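Local coordinates for protein SusD homolog (Bacteroides thetaiotaomicron VPI-5482, PDB 3IV0) that is of unknown function but, as a SusD-family outer-membrane protein, probably binds glycans at the cell surface for uptake, at residues A[49-54]-A[69-74]. Residues are numbered along the deposited sequence; the frame is centred on the assembly and turned at random.
Sequences DMRCAP and ANNDMG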
ATOM      1  N   ASP A  49      -2.955   6.746   3.928  1.00 10.87           N
ATOM      2  CA  ASP A  49      -3.264   8.065   3.350  1.00 10.17           C
ATOM      3  C   ASP A  49      -3.456   9.145   4.422  1.00 11.59           C
ATOM      4  O   ASP A  49      -2.976  10.261   4.266  1.00 11.91           O
ATOM      5  CB  ASP A  49      -4.531   7.973   2.532  1.00 11.43           C
ATOM      6  CG  ASP A  49      -4.403   7.060   1.379  1.00 11.59           C
ATOM      7  OD1 ASP A  49      -3.475   7.261   0.576  1.00 12.83           O
ATOM      8  OD2 ASP A  49      -5.267   6.159   1.238  1.00 13.41           O
HETATM    9  N   MSE A  50      -4.199   8.849   5.470  1.00 10.49           N
HETATM   10  CA  MSE A  50      -4.755   9.879   6.357  1.00 11.75           C
HETATM   11  C   MSE A  50      -3.839  10.254   7.518  1.00 11.76           C
HETATM   12  O   MSE A  50      -3.837  11.406   7.983  1.00 12.41           O
HETATM   13  CB  MSE A  50      -6.111   9.389   6.868  1.00 11.71           C
HETATM   14  CG  MSE A  50      -7.183   9.245   5.759  1.00 12.19           C
HETATM   15 SE   MSE A  50      -8.787   8.519   6.444  0.75 11.25          SE
HETATM   16  CE  MSE A  50      -9.467  10.060   7.371  1.00 13.54           C
ATOM     17  N   ARG A  51      -3.069   9.312   8.015  1.00 11.48           N
ATOM     18  CA  ARG A  51      -2.290   9.513   9.214  1.00 11.96           C
ATOM     19  C   ARG A  51      -1.177  10.512   8.959  1.00 12.47           C
ATOM     20  O   ARG A  51      -0.409  10.387   8.000  1.00 11.30           O
ATOM     21  CB  ARG A  51      -1.698   8.200   9.681  1.00 11.44           C
ATOM     22  CG  ARG A  51      -1.105   8.287  11.053  1.00 12.95           C
ATOM     23  CD  ARG A  51      -0.710   6.919  11.562  1.00 11.81           C
ATOM     24  NE  ARG A  51      -0.097   6.984  12.884  1.00  9.82           N
ATOM     25  CZ  ARG A  51       0.355   5.938  13.535  1.00 10.28           C
ATOM     26  NH1 ARG A  51       0.302   4.734  12.983  1.00 10.99           N
ATOM     27  NH2 ARG A  51       0.910   6.070  14.704  1.00 11.71           N
ATOM     28  N   CYS A  52      -1.099  11.548   9.806  1.00 11.59           N
ATOM     29  CA  CYS A  52      -0.139  12.654   9.663  1.00 11.54           C
ATOM     30  C   CYS A  52      -0.302  13.432   8.366  1.00 11.73           C
ATOM     31  O   CYS A  52       0.617  14.140   7.970  1.00 12.89           O
ATOM     32  CB  CYS A  52       1.314  12.189   9.839  1.00 13.52           C
ATOM     33  SG  CYS A  52       1.635  11.470  11.464  1.00 14.04           S
ATOM     34  N   ALA A  53      -1.442  13.284   7.673  1.00 11.09           N
ATOM     35  CA  ALA A  53      -1.736  14.048   6.485  1.00 10.67           C
ATOM     36  C   ALA A  53      -2.367  15.405   6.877  1.00 11.90           C
ATOM     37  O   ALA A  53      -3.100  15.470   7.876  1.00 12.45           O
ATOM     38  CB  ALA A  53      -2.694  13.267   5.578  1.00 12.87           C
ATOM     39  N   PRO A  54      -2.090  16.443   6.093  1.00 12.86           N
ATOM     40  CA  PRO A  54      -2.652  17.785   6.352  1.00 13.94           C
ATOM     41  C   PRO A  54      -4.093  17.879   5.839  1.00 14.80           C
ATOM     42  O   PRO A  54      -4.396  18.585   4.867  1.00 16.30           O
ATOM     43  CB  PRO A  54      -1.692  18.691   5.610  1.00 16.24           C
ATOM     44  CG  PRO A  54      -1.256  17.904   4.459  1.00 14.94           C
ATOM     45  CD  PRO A  54      -1.164  16.462   4.953  1.00 14.86           C
ATOM     46  N   ALA A  69      -4.861  12.780  11.546  1.00 13.05           N
ATOM     47  CA  ALA A  69      -4.028  13.902  11.118  1.00 13.02           C
ATOM     48  C   ALA A  69      -2.975  14.264  12.144  1.00 13.07           C
ATOM     49  O   ALA A  69      -1.863  14.655  11.792  1.00 13.83           O
ATOM     50  CB  ALA A  69      -4.903  15.141  10.840  1.00 14.42           C
ATOM     51  N   ASN A  70      -3.360  14.162  13.404  1.00 13.10           N
ATOM     52  CA  ASN A  70      -2.547  14.585  14.539  1.00 14.51           C
ATOM     53  C   ASN A  70      -1.793  13.479  15.221  1.00 13.65           C
ATOM     54  O   ASN A  70      -1.142  13.687  16.246  1.00 13.98           O
ATOM     55  CB  ASN A  70      -3.438  15.271  15.572  1.00 15.15           C
ATOM     56  CG  ASN A  70      -4.038  16.569  15.073  1.00 17.83           C
ATOM     57  OD1 ASN A  70      -3.451  17.259  14.238  1.00 21.71           O
ATOM     58  ND2 ASN A  70      -5.225  16.897  15.584  1.00 21.78           N
ATOM     59  N   ASN A  71      -1.885  12.256  14.683  1.00 12.66           N
ATOM     60  CA  ASN A  71      -1.255  11.110  15.321  1.00 12.25           C
ATOM     61  C   ASN A  71      -1.715  10.898  16.765  1.00 12.39           C
ATOM     62  O   ASN A  71      -0.968  10.354  17.586  1.00 14.32           O
ATOM     63  CB  ASN A  71       0.280  11.184  15.208  1.00 11.51           C
ATOM     64  CG  ASN A  71       0.954   9.855  15.474  1.00 12.78           C
ATOM     65  OD1 ASN A  71       0.447   8.809  15.030  1.00 14.16           O
ATOM     66  ND2 ASN A  71       2.042   9.851  16.233  1.00 12.82           N
ATOM     67  N   ASP A  72      -2.983  11.240  17.036  1.00 13.06           N
ATOM     68  CA  ASP A  72      -3.583  11.070  18.352  1.00 15.34           C
ATOM     69  C   ASP A  72      -4.229   9.700  18.418  1.00 15.08           C
ATOM     70  O   ASP A  72      -5.466   9.569  18.546  1.00 14.67           O
ATOM     71  CB  ASP A  72      -4.624  12.183  18.581  1.00 14.82           C
ATOM     72  CG  ASP A  72      -4.964  12.431  20.069  1.00 23.05           C
ATOM     73  OD1 ASP A  72      -4.656  11.634  20.994  1.00 25.81           O
ATOM     74  OD2 ASP A  72      -5.625  13.480  20.288  1.00 33.14           O
HETATM   75  N   MSE A  73      -3.383   8.665  18.359  1.00 14.20           N
HETATM   76  CA  MSE A  73      -3.898   7.333  18.157  1.00 14.95           C
HETATM   77  C   MSE A  73      -4.515   6.811  19.435  1.00 15.71           C
HETATM   78  O   MSE A  73      -5.404   5.934  19.405  1.00 17.17           O
HETATM   79  CB  MSE A  73      -2.791   6.391  17.613  1.00 14.29           C
HETATM   80  CG  MSE A  73      -2.045   6.909  16.449  1.00 16.55           C
HETATM   81 SE   MSE A  73      -3.271   7.293  14.936  0.75 14.07          SE
HETATM   82  CE  MSE A  73      -3.459   5.459  14.325  1.00 13.41           C
ATOM     83  N   GLY A  74      -4.090   7.316  20.584  1.00 16.02           N
ATOM     84  CA  GLY A  74      -4.698   6.932  21.837  1.00 15.42           C
ATOM     85  C   GLY A  74      -6.124   7.462  21.944  1.00 15.98           C
ATOM     86  O   GLY A  74      -7.024   6.778  22.461  1.00 17.58           O
TER
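Arg51 runs out almost fully extended, CG anti to the backbone N (chi1 -169°), while Asn71 also sets its CG anti to its own N, so the guanidinium reaches the amide oxygen. The grip is side-on, two N-H groups on one acceptor: NE lies 2.9 Å and NH2 2.8 Å from Asn71 OD1, both bonds somewhat bent. The oxygen sits in the guanidinium plane; NH2 approaches along a lone pair, whereas NE stands above the carbonyl plane. Selenomethionine Met73 folds over one guanidinium face, with CG 3.5 Å from Arg51 NH2. The contact joins the C-terminal ends of two helices: Asn71, with positive phi, ends helix 63-69 in a Schellman motif, and a type II turn from Met50 to Ala53 follows helix 43-50. Nearby the backbones also meet, Cys52 CA giving a C-H...O contact to Ala69 O at 3.4 Å. From far along the chain, Ala458 O accepts a hydrogen bond from Asn71 ND2. An alanine at Arg51 would remove both bonds to Asn71 and would probably loosen the link between the helix ends. Neutral oxygens, Asn71 OD1 and the hydrogen-bonded Thr460 O, with Trp461 in a cation-pi contact, probably help stabilise the buried Arg51 charge.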